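Local coordinates for protein putative glycosyltransferase (GalT1) (Streptococcus parasanguinis FW213, PDB 5HEA) that probably transfers a sugar from a nucleotide-sugar donor, as a GT-A type glycosyltransferase domain of family 2 followed by a C-terminal bundle of helices, at residues E138-K143 with T206-G211; I116-F121 with R197-A202; S232-N237 with L263-E268. All blocks are in the same frame, centred on the assembly; numbering follows the deposited sequence.

Interaction 1 (E138-K143 with T206-G211); sequences EKYFCK and TFINEG
Cys142 and Ile208 face each other as a non-hydrogen-bonded pair, and Lys143 and Phe207 as a hydrogen-bonded pair, where two antiparallel strands lie side by side in the mixed sheet of a GT-A type glycosyltransferase domain. Backbone bonds set the register. Lys143 and Phe207 exchange two of them, Phe207 N to Lys143 O (3.0 Å) and Lys143 N to Phe207 O, the second more bent at the hydrogen (146°). Asn209 N gives a third to Phe141 O, almost straight at 2.7 Å. On the N-terminal side of Phe141 the segment is not yet in the ladder, and a side chain takes over the pairing: Asn209 ND2 donates to Lys139 O at 3.0 Å, with the oxygen close to the amide plane but the nitrogen above the carbonyl plane. Asn209 OD1 turns to Asn120 on the adjacent strand 116-125, and the amide thus ties three pieces of chain together.

Aromatic and apolar contacts lie on both faces of the pair of strands. Beside Phe207, the Phe141 ring receives Asn209 CB over one face, a CH-pi contact 3.9 Å from its centroid, while its CE1 and CZ come up to the edge of the Phe207 ring, the two planes turned obliquely at 51°. On the face of Cys142 and Ile208, SG stands anti to the backbone N (chi1 -179°) and meets both Ile208 CG2 (3.4 Å) and Thr206 CG2.

Nearer the loop, a polar link runs through water. Tyr140 lies alongside Glu210, pointing the same way, and one water joins Tyr140 OH to Glu210 OE1, donating to the carboxylate; Glu210 OE2 is held by Ser212 and His104. Tyr140 OH also touches Ile208 CG2 at 3.8 Å.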
loop_
_atom_site.group_PDB
_atom_site.type_symbol
_atom_site.label_atom_id
_atom_site.label_comp_id
_atom_site.label_asym_id
_atom_site.label_seq_id
_atom_site.Cartn_x
_atom_site.Cartn_y
_atom_site.Cartn_z
ATOM N N GLU A 138 -45.070 -24.659 24.936
ATOM C CA GLU A 138 -45.083 -25.941 25.638
ATOM C C GLU A 138 -43.713 -26.306 26.164
ATOM O O GLU A 138 -43.594 -27.053 27.140
ATOM C CB GLU A 138 -45.582 -27.065 24.720
ATOM C CG GLU A 138 -47.078 -27.023 24.417
ATOM C CD GLU A 138 -47.456 -25.935 23.417
ATOM O OE1 GLU A 138 -46.611 -25.581 22.559
ATOM O OE2 GLU A 138 -48.601 -25.432 23.497
ATOM N N LYS A 139 -42.680 -25.788 25.505
ATOM C CA LYS A 139 -41.298 -26.069 25.886
ATOM C C LYS A 139 -40.678 -24.989 26.776
ATOM O O LYS A 139 -39.489 -25.043 27.068
ATOM C CB LYS A 139 -40.427 -26.286 24.638
ATOM C CG LYS A 139 -40.616 -27.656 23.984
ATOM C CD LYS A 139 -40.312 -28.777 24.988
ATOM C CE LYS A 139 -40.228 -30.151 24.324
ATOM N NZ LYS A 139 -41.539 -30.605 23.783
ATOM N N TYR A 140 -41.475 -24.015 27.201
ATOM C CA TYR A 140 -40.962 -22.971 28.085
ATOM C C TYR A 140 -40.401 -23.528 29.389
ATOM O O TYR A 140 -41.011 -24.371 30.039
ATOM C CB TYR A 140 -42.033 -21.923 28.409
ATOM C CG TYR A 140 -41.567 -20.891 29.423
ATOM C CD1 TYR A 140 -40.840 -19.786 29.022
ATOM C CD2 TYR A 140 -41.857 -21.026 30.784
ATOM C CE1 TYR A 140 -40.406 -18.839 29.935
ATOM C CE2 TYR A 140 -41.421 -20.080 31.710
ATOM C CZ TYR A 140 -40.696 -18.987 31.274
ATOM O OH TYR A 140 -40.246 -18.029 32.161
ATOM N N PHE A 141 -39.221 -23.053 29.754
ATOM C CA PHE A 141 -38.721 -23.231 31.101
ATOM C C PHE A 141 -37.809 -22.059 31.439
ATOM O O PHE A 141 -37.406 -21.286 30.566
ATOM C CB PHE A 141 -37.997 -24.577 31.287
ATOM C CG PHE A 141 -36.668 -24.665 30.589
ATOM C CD1 PHE A 141 -35.492 -24.289 31.242
ATOM C CD2 PHE A 141 -36.584 -25.125 29.288
ATOM C CE1 PHE A 141 -34.255 -24.364 30.599
ATOM C CE2 PHE A 141 -35.342 -25.204 28.633
ATOM C CZ PHE A 141 -34.185 -24.829 29.290
ATOM N N CYS A 142 -37.509 -21.939 32.719
ATOM C CA CYS A 142 -36.578 -20.955 33.225
ATOM C C CYS A 142 -35.736 -21.719 34.231
ATOM O O CYS A 142 -36.224 -22.670 34.838
ATOM C CB CYS A 142 -37.343 -19.815 33.897
ATOM S SG CYS A 142 -36.295 -18.505 34.555
ATOM N N LYS A 143 -34.476 -21.335 34.394
ATOM C CA LYS A 143 -33.575 -22.017 35.327
ATOM C C LYS A 143 -32.408 -21.108 35.684
ATOM O O LYS A 143 -31.945 -20.327 34.844
ATOM C CB LYS A 143 -33.037 -23.309 34.700
ATOM C CG LYS A 143 -32.391 -24.260 35.696
ATOM C CD LYS A 143 -31.893 -25.520 35.006
ATOM C CE LYS A 143 -31.309 -26.513 36.010
ATOM N NZ LYS A 143 -30.117 -25.973 36.736
ATOM N N THR A 206 -29.355 -16.670 34.555
ATOM C CA THR A 206 -30.724 -17.160 34.429
ATOM C C THR A 206 -31.106 -17.286 32.955
ATOM O O THR A 206 -30.969 -16.333 32.184
ATOM C CB THR A 206 -31.727 -16.238 35.141
ATOM O OG1 THR A 206 -31.405 -16.176 36.538
ATOM C CG2 THR A 206 -33.155 -16.766 34.974
ATOM N N PHE A 207 -31.567 -18.472 32.565
ATOM C CA PHE A 207 -32.013 -18.707 31.195
ATOM C C PHE A 207 -33.528 -18.794 31.134
ATOM O O PHE A 207 -34.140 -19.514 31.933
ATOM C CB PHE A 207 -31.403 -20.004 30.643
ATOM C CG PHE A 207 -31.816 -20.310 29.223
ATOM C CD1 PHE A 207 -31.348 -19.535 28.172
ATOM C CD2 PHE A 207 -32.662 -21.365 28.942
ATOM C CE1 PHE A 207 -31.719 -19.807 26.877
ATOM C CE2 PHE A 207 -33.050 -21.640 27.640
ATOM C CZ PHE A 207 -32.574 -20.864 26.609
ATOM N N ILE A 208 -34.141 -18.063 30.198
ATOM C CA ILE A 208 -35.570 -18.258 29.918
ATOM C C ILE A 208 -35.759 -18.802 28.507
ATOM O O ILE A 208 -35.358 -18.160 27.526
ATOM C CB ILE A 208 -36.429 -16.975 30.132
ATOM C CG1 ILE A 208 -35.701 -15.738 29.641
ATOM C CG2 ILE A 208 -36.752 -16.783 31.605
ATOM C CD1 ILE A 208 -36.483 -14.457 29.824
ATOM N N ASN A 209 -36.351 -19.992 28.409
ATOM C CA ASN A 209 -36.539 -20.641 27.119
ATOM C C ASN A 209 -37.769 -20.130 26.387
ATOM O O ASN A 209 -38.739 -20.862 26.190
ATOM C CB ASN A 209 -36.611 -22.165 27.239
ATOM C CG ASN A 209 -36.328 -22.858 25.912
ATOM O OD1 ASN A 209 -35.475 -22.404 25.150
ATOM N ND2 ASN A 209 -37.060 -23.935 25.615
ATOM N N GLU A 210 -37.718 -18.865 25.994
ATOM C CA GLU A 210 -38.761 -18.273 25.168
ATOM C C GLU A 210 -38.090 -17.606 23.966
ATOM O O GLU A 210 -37.033 -16.980 24.101
ATOM C CB GLU A 210 -39.576 -17.254 25.970
ATOM C CG GLU A 210 -38.745 -16.135 26.586
ATOM C CD GLU A 210 -39.590 -15.135 27.373
ATOM O OE1 GLU A 210 -40.301 -15.564 28.310
ATOM O OE2 GLU A 210 -39.536 -13.923 27.053
ATOM N N GLY A 211 -38.687 -17.758 22.789
ATOM C CA GLY A 211 -38.140 -17.150 21.587
ATOM C C GLY A 211 -38.720 -15.759 21.387
ATOM O O GLY A 211 -39.525 -15.547 20.490
HETATM O O HOH W 1 -40.023 -15.127 31.262
#

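Interaction 2 (I116-F121 with R197-A202); sequences ISVCNF and RLYLKA
Ile116 and Val118 project from strand 116-121 toward helix 197-201, whose axis passes 10.3 Å from that of the strand at 133° between the N-to-C directions. Ile116 carries most of the contact, and does so through one methyl group. With CG1 beside the backbone N (chi1 -58°) and CD1 extended beyond it, CD1 enters between three partners. Leu198 O is 3.6 Å away, Ala202 CB lies 3.8 Å off, and Tyr199 CD1 is met at the edge of its ring, near the ring plane, at 3.9 Å. Leu198 O also accepts a bond from Lys201 N, and here it has the methyl beside it as well.

This is a helix laid against one face of the central sheet of the GT-A type domain, on the side to which Ile116 and Val118 point; the alternate residues Ser117 and Cys119 face helix 101-110 instead. Phe173 of strand 171-174 lines the same interface, touching Ile116 and Leu198. Tyr199 also comes near Val118: Tyr199 CE1 stands 4.5 Å from Val118 CG2, a looser contact. The ring is fixed from beyond the two segments: its hydroxyl is hydrogen-bonded to Thr164 O, and Trp150 meets it edge-to-face. Leu200, whose side chain starts away from the strand, packs on Leu288 of a second subunit.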
loop_
_atom_site.group_PDB
_atom_site.type_symbol
_atom_site.label_atom_id
_atom_site.label_comp_id
_atom_site.label_asym_id
_atom_site.label_seq_id
_atom_site.Cartn_x
_atom_site.Cartn_y
_atom_site.Cartn_z
ATOM N N ILE A 116 -26.522 -12.067 34.835
ATOM C CA ILE A 116 -26.851 -12.136 33.413
ATOM C C ILE A 116 -28.153 -12.918 33.274
ATOM O O ILE A 116 -28.367 -13.894 33.995
ATOM C CB ILE A 116 -25.740 -12.865 32.612
ATOM C CG1 ILE A 116 -24.394 -12.145 32.795
ATOM C CG2 ILE A 116 -26.115 -12.954 31.113
ATOM C CD1 ILE A 116 -23.194 -12.868 32.196
ATOM N N SER A 117 -29.038 -12.468 32.388
ATOM C CA SER A 117 -30.173 -13.277 31.968
ATOM C C SER A 117 -30.098 -13.449 30.447
ATOM O O SER A 117 -29.561 -12.595 29.736
ATOM C CB SER A 117 -31.508 -12.657 32.390
ATOM O OG SER A 117 -31.757 -11.446 31.699
ATOM N N VAL A 118 -30.616 -14.570 29.965
ATOM C CA VAL A 118 -30.487 -14.956 28.568
ATOM C C VAL A 118 -31.818 -15.534 28.143
ATOM O O VAL A 118 -32.416 -16.323 28.882
ATOM C CB VAL A 118 -29.401 -16.050 28.387
ATOM C CG1 VAL A 118 -29.262 -16.465 26.904
ATOM C CG2 VAL A 118 -28.052 -15.591 28.951
ATOM N N CYS A 119 -32.307 -15.134 26.975
ATOM C CA CYS A 119 -33.474 -15.810 26.416
ATOM C C CYS A 119 -33.093 -16.477 25.108
ATOM O O CYS A 119 -31.929 -16.458 24.704
ATOM C CB CYS A 119 -34.686 -14.867 26.254
ATOM S SG CYS A 119 -34.562 -13.598 24.958
ATOM N N ASN A 120 -34.069 -17.073 24.447
ATOM C CA ASN A 120 -33.803 -17.795 23.219
ATOM C C ASN A 120 -34.296 -16.953 22.046
ATOM O O ASN A 120 -34.690 -15.789 22.219
ATOM C CB ASN A 120 -34.509 -19.162 23.263
ATOM C CG ASN A 120 -33.751 -20.241 22.511
ATOM O OD1 ASN A 120 -33.118 -19.980 21.487
ATOM N ND2 ASN A 120 -33.804 -21.462 23.024
ATOM N N PHE A 121 -34.272 -17.519 20.849
ATOM C CA PHE A 121 -34.787 -16.783 19.696
ATOM C C PHE A 121 -35.578 -17.697 18.777
ATOM O O PHE A 121 -35.331 -18.900 18.716
ATOM C CB PHE A 121 -33.642 -16.099 18.915
ATOM C CG PHE A 121 -32.666 -17.057 18.305
ATOM C CD1 PHE A 121 -32.871 -17.563 17.029
ATOM C CD2 PHE A 121 -31.548 -17.466 19.007
ATOM C CE1 PHE A 121 -31.974 -18.454 16.469
ATOM C CE2 PHE A 121 -30.652 -18.362 18.455
ATOM C CZ PHE A 121 -30.862 -18.854 17.187
ATOM N N ARG A 197 -16.621 -14.644 27.763
ATOM C CA ARG A 197 -15.829 -13.975 28.792
ATOM C C ARG A 197 -16.710 -13.218 29.792
ATOM O O ARG A 197 -16.406 -13.163 30.982
ATOM C CB ARG A 197 -14.758 -13.078 28.169
ATOM C CG ARG A 197 -13.777 -13.870 27.300
ATOM C CD ARG A 197 -12.649 -13.013 26.781
ATOM N NE ARG A 197 -12.952 -12.389 25.493
ATOM C CZ ARG A 197 -12.838 -11.083 25.246
ATOM N NH1 ARG A 197 -12.447 -10.264 26.220
ATOM N NH2 ARG A 197 -13.103 -10.590 24.030
ATOM N N LEU A 198 -17.811 -12.647 29.319
ATOM C CA LEU A 198 -18.794 -12.059 30.234
ATOM C C LEU A 198 -19.406 -13.099 31.178
ATOM O O LEU A 198 -19.563 -12.851 32.383
ATOM C CB LEU A 198 -19.897 -11.371 29.437
ATOM C CG LEU A 198 -19.400 -10.171 28.638
ATOM C CD1 LEU A 198 -20.423 -9.813 27.555
ATOM C CD2 LEU A 198 -19.185 -8.996 29.593
ATOM N N TYR A 199 -19.747 -14.267 30.640
ATOM C CA TYR A 199 -20.258 -15.364 31.476
ATOM C C TYR A 199 -19.272 -15.706 32.610
ATOM O O TYR A 199 -19.656 -15.906 33.777
ATOM C CB TYR A 199 -20.460 -16.623 30.637
ATOM C CG TYR A 199 -21.510 -16.577 29.558
ATOM C CD1 TYR A 199 -22.647 -15.796 29.685
ATOM C CD2 TYR A 199 -21.371 -17.361 28.412
ATOM C CE1 TYR A 199 -23.611 -15.777 28.682
ATOM C CE2 TYR A 199 -22.323 -17.344 27.404
ATOM C CZ TYR A 199 -23.432 -16.554 27.547
ATOM O OH TYR A 199 -24.378 -16.556 26.564
ATOM N N LEU A 200 -17.990 -15.771 32.271
ATOM C CA LEU A 200 -16.968 -16.132 33.263
ATOM C C LEU A 200 -16.839 -15.083 34.378
ATOM O O LEU A 200 -16.304 -15.372 35.445
ATOM C CB LEU A 200 -15.614 -16.385 32.584
ATOM C CG LEU A 200 -15.541 -17.592 31.647
ATOM C CD1 LEU A 200 -14.249 -17.566 30.824
ATOM C CD2 LEU A 200 -15.661 -18.902 32.442
ATOM N N LYS A 201 -17.342 -13.873 34.137
ATOM C CA LYS A 201 -17.337 -12.824 35.155
ATOM C C LYS A 201 -18.510 -12.993 36.117
ATOM O O LYS A 201 -18.483 -12.462 37.224
ATOM C CB LYS A 201 -17.421 -11.435 34.509
ATOM C CG LYS A 201 -16.168 -10.975 33.768
ATOM C CD LYS A 201 -15.120 -10.463 34.730
ATOM C CE LYS A 201 -14.221 -9.425 34.064
ATOM N NZ LYS A 201 -14.845 -8.075 33.950
ATOM N N ALA A 202 -19.533 -13.735 35.702
ATOM C CA ALA A 202 -20.773 -13.823 36.483
ATOM C C ALA A 202 -20.717 -14.880 37.586
ATOM O O ALA A 202 -19.850 -15.754 37.569
ATOM C CB ALA A 202 -21.967 -14.074 35.560
#

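Interaction 3 (S232-N237 with L263-E268); sequences SSMISN and LKKCCE
Met234 and Ile235 reach across to Leu263, Lys265 and Cys266 between two antiparallel helices of the C-terminal helical bundle. The short axes approach to 9.9 Å with a signed crossing angle of -150°, and the contact is made by side chains on the facing sides of the helices. Along 232-237, Ser232 comes first and serves its own helix: its carbonyl oxygen accepts a hydrogen bond from Ser236 N and a weak one from Ser236 OG. Ser233, one residue on, takes no part in the contact, its OG bonded to Arg187.

Met234 then sends out a long arm. CG is anti to the backbone N (chi1 -175°), the next bond is also extended, and a bend at chi3 (60°) places the terminal methyl. This CE lies 4.0 Å from Cys266 CB and 4.1 Å from Cys266 N, whereas Met234 SD passes the aliphatic part of Lys265 at 4.4 Å from Lys265 CD. Across the helices a polar tie accompanies this packing, since Arg262 NH1 donates to Met234 O.

Ile235 is the other main element. Its CD1 sits against the start of 263-268, 3.9 Å from Leu263 N and 4.0 Å from Leu263 CD2, and also against Cys266 CB. Cys282 and Lys285 of helix 276-291 touch the same isoleucine, which therefore stands where three helices converge. After it, Ser236 and Asn237 turn to Arg187, Arg189 and Asp192.

Cys266 is covalently fixed to Cys282, and Cys267 to Cys283, so two adjacent disulfides clamp helix 253-272 to helix 276-291. The sulphur of the first bridge, Cys266 SG, lies 3.9 Å from Ile235 CG1.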
loop_
_atom_site.group_PDB
_atom_site.type_symbol
_atom_site.label_atom_id
_atom_site.label_comp_id
_atom_site.label_asym_id
_atom_site.label_seq_id
_atom_site.Cartn_x
_atom_site.Cartn_y
_atom_site.Cartn_z
ATOM N N SER A 232 -10.221 -18.609 10.095
ATOM C CA SER A 232 -9.107 -18.474 11.018
ATOM C C SER A 232 -9.546 -18.151 12.445
ATOM O O SER A 232 -9.064 -18.767 13.394
ATOM C CB SER A 232 -8.139 -17.402 10.539
ATOM O OG SER A 232 -6.989 -17.445 11.339
ATOM N N SER A 233 -10.437 -17.170 12.592
ATOM C CA SER A 233 -11.002 -16.828 13.901
ATOM C C SER A 233 -11.782 -17.966 14.558
ATOM O O SER A 233 -11.703 -18.169 15.775
ATOM C CB SER A 233 -11.920 -15.621 13.768
ATOM O OG SER A 233 -11.134 -14.459 13.652
ATOM N N MET A 234 -12.551 -18.689 13.752
ATOM C CA MET A 234 -13.304 -19.844 14.238
ATOM C C MET A 234 -12.378 -20.792 15.032
ATOM O O MET A 234 -12.739 -21.295 16.101
ATOM C CB MET A 234 -13.946 -20.576 13.056
ATOM C CG MET A 234 -14.853 -21.739 13.445
ATOM S SD MET A 234 -15.533 -22.631 12.022
ATOM C CE MET A 234 -14.040 -23.215 11.194
ATOM N N ILE A 235 -11.178 -21.003 14.508
ATOM C CA ILE A 235 -10.223 -21.915 15.124
ATOM C C ILE A 235 -9.538 -21.255 16.309
ATOM O O ILE A 235 -9.513 -21.818 17.397
ATOM C CB ILE A 235 -9.181 -22.407 14.086
ATOM C CG1 ILE A 235 -9.898 -23.149 12.959
ATOM C CG2 ILE A 235 -8.151 -23.316 14.735
ATOM C CD1 ILE A 235 -10.802 -24.257 13.485
ATOM N N SER A 236 -8.982 -20.058 16.112
ATOM C CA SER A 236 -8.251 -19.404 17.204
ATOM C C SER A 236 -9.161 -19.033 18.396
ATOM O O SER A 236 -8.730 -19.116 19.552
ATOM C CB SER A 236 -7.458 -18.191 16.699
ATOM O OG SER A 236 -8.333 -17.210 16.212
ATOM N N ASN A 237 -10.414 -18.652 18.125
ATOM C CA ASN A 237 -11.388 -18.432 19.206
ATOM C C ASN A 237 -11.583 -19.670 20.073
ATOM O O ASN A 237 -11.627 -19.567 21.290
ATOM C CB ASN A 237 -12.766 -17.991 18.680
ATOM C CG ASN A 237 -12.764 -16.571 18.128
ATOM O OD1 ASN A 237 -11.791 -15.840 18.282
ATOM N ND2 ASN A 237 -13.865 -16.175 17.498
ATOM N N LEU A 263 -12.253 -27.854 13.452
ATOM C CA LEU A 263 -11.075 -28.280 12.703
ATOM C C LEU A 263 -11.454 -29.008 11.409
ATOM O O LEU A 263 -10.862 -28.768 10.352
ATOM C CB LEU A 263 -10.182 -29.183 13.577
ATOM C CG LEU A 263 -9.440 -28.417 14.680
ATOM C CD1 LEU A 263 -8.762 -29.404 15.634
ATOM C CD2 LEU A 263 -8.426 -27.457 14.064
ATOM N N LYS A 264 -12.437 -29.900 11.506
ATOM C CA LYS A 264 -12.936 -30.647 10.348
ATOM C C LYS A 264 -13.458 -29.692 9.286
ATOM O O LYS A 264 -13.145 -29.825 8.103
ATOM C CB LYS A 264 -14.060 -31.604 10.762
ATOM C CG LYS A 264 -13.586 -33.012 11.103
ATOM C CD LYS A 264 -14.719 -33.913 11.604
ATOM C CE LYS A 264 -14.991 -33.713 13.098
ATOM N NZ LYS A 264 -13.777 -33.951 13.942
ATOM N N LYS A 265 -14.263 -28.727 9.720
ATOM C CA LYS A 265 -14.828 -27.736 8.816
ATOM C C LYS A 265 -13.731 -26.864 8.192
ATOM O O LYS A 265 -13.735 -26.618 6.989
ATOM C CB LYS A 265 -15.848 -26.868 9.558
ATOM C CG LYS A 265 -16.598 -25.898 8.669
ATOM C CD LYS A 265 -17.795 -25.292 9.390
ATOM C CE LYS A 265 -18.647 -24.444 8.443
ATOM N NZ LYS A 265 -17.897 -23.298 7.838
ATOM N N CYS A 266 -12.796 -26.404 9.026
ATOM C CA CYS A 266 -11.682 -25.573 8.583
ATOM C C CYS A 266 -10.795 -26.306 7.581
ATOM O O CYS A 266 -10.395 -25.742 6.567
ATOM C CB CYS A 266 -10.841 -25.147 9.793
ATOM S SG CYS A 266 -9.186 -24.496 9.373
ATOM N N CYS A 267 -10.487 -27.563 7.884
ATOM C CA CYS A 267 -9.601 -28.380 7.063
ATOM C C CYS A 267 -10.087 -28.417 5.610
ATOM O O CYS A 267 -9.303 -28.238 4.670
ATOM C CB CYS A 267 -9.524 -29.794 7.646
ATOM S SG CYS A 267 -8.483 -30.973 6.722
ATOM N N GLU A 268 -11.393 -28.621 5.442
ATOM C CA GLU A 268 -12.017 -28.691 4.126
ATOM C C GLU A 268 -12.246 -27.314 3.499
ATOM O O GLU A 268 -11.866 -27.073 2.349
ATOM C CB GLU A 268 -13.353 -29.438 4.203
ATOM C CG GLU A 268 -14.181 -29.274 2.945
ATOM C CD GLU A 268 -15.262 -30.328 2.793
ATOM O OE1 GLU A 268 -15.744 -30.860 3.821
ATOM O OE2 GLU A 268 -15.622 -30.625 1.632
#

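Interactions 1 and 2 both reach the same sheet, with centres 14 Å apart. Strands 204-217 and 116-125 are parallel neighbours in it, and probable hydrogen bonds join Ile208 N to Val118 O (2.8 Å) and Thr206 O to Val118 N (2.9 Å). Their segments alternate along the chain: helix 195-201 of interaction 2 leads directly into strand 204-217 of interaction 1. Interaction 3 stands apart in the helical bundle, its centre 24 Å from that of interaction 2 and 31 Å from that of interaction 1; the nearest atoms are about 8 Å and 20 Å away. It lies in the helices that follow the sheet in the chain.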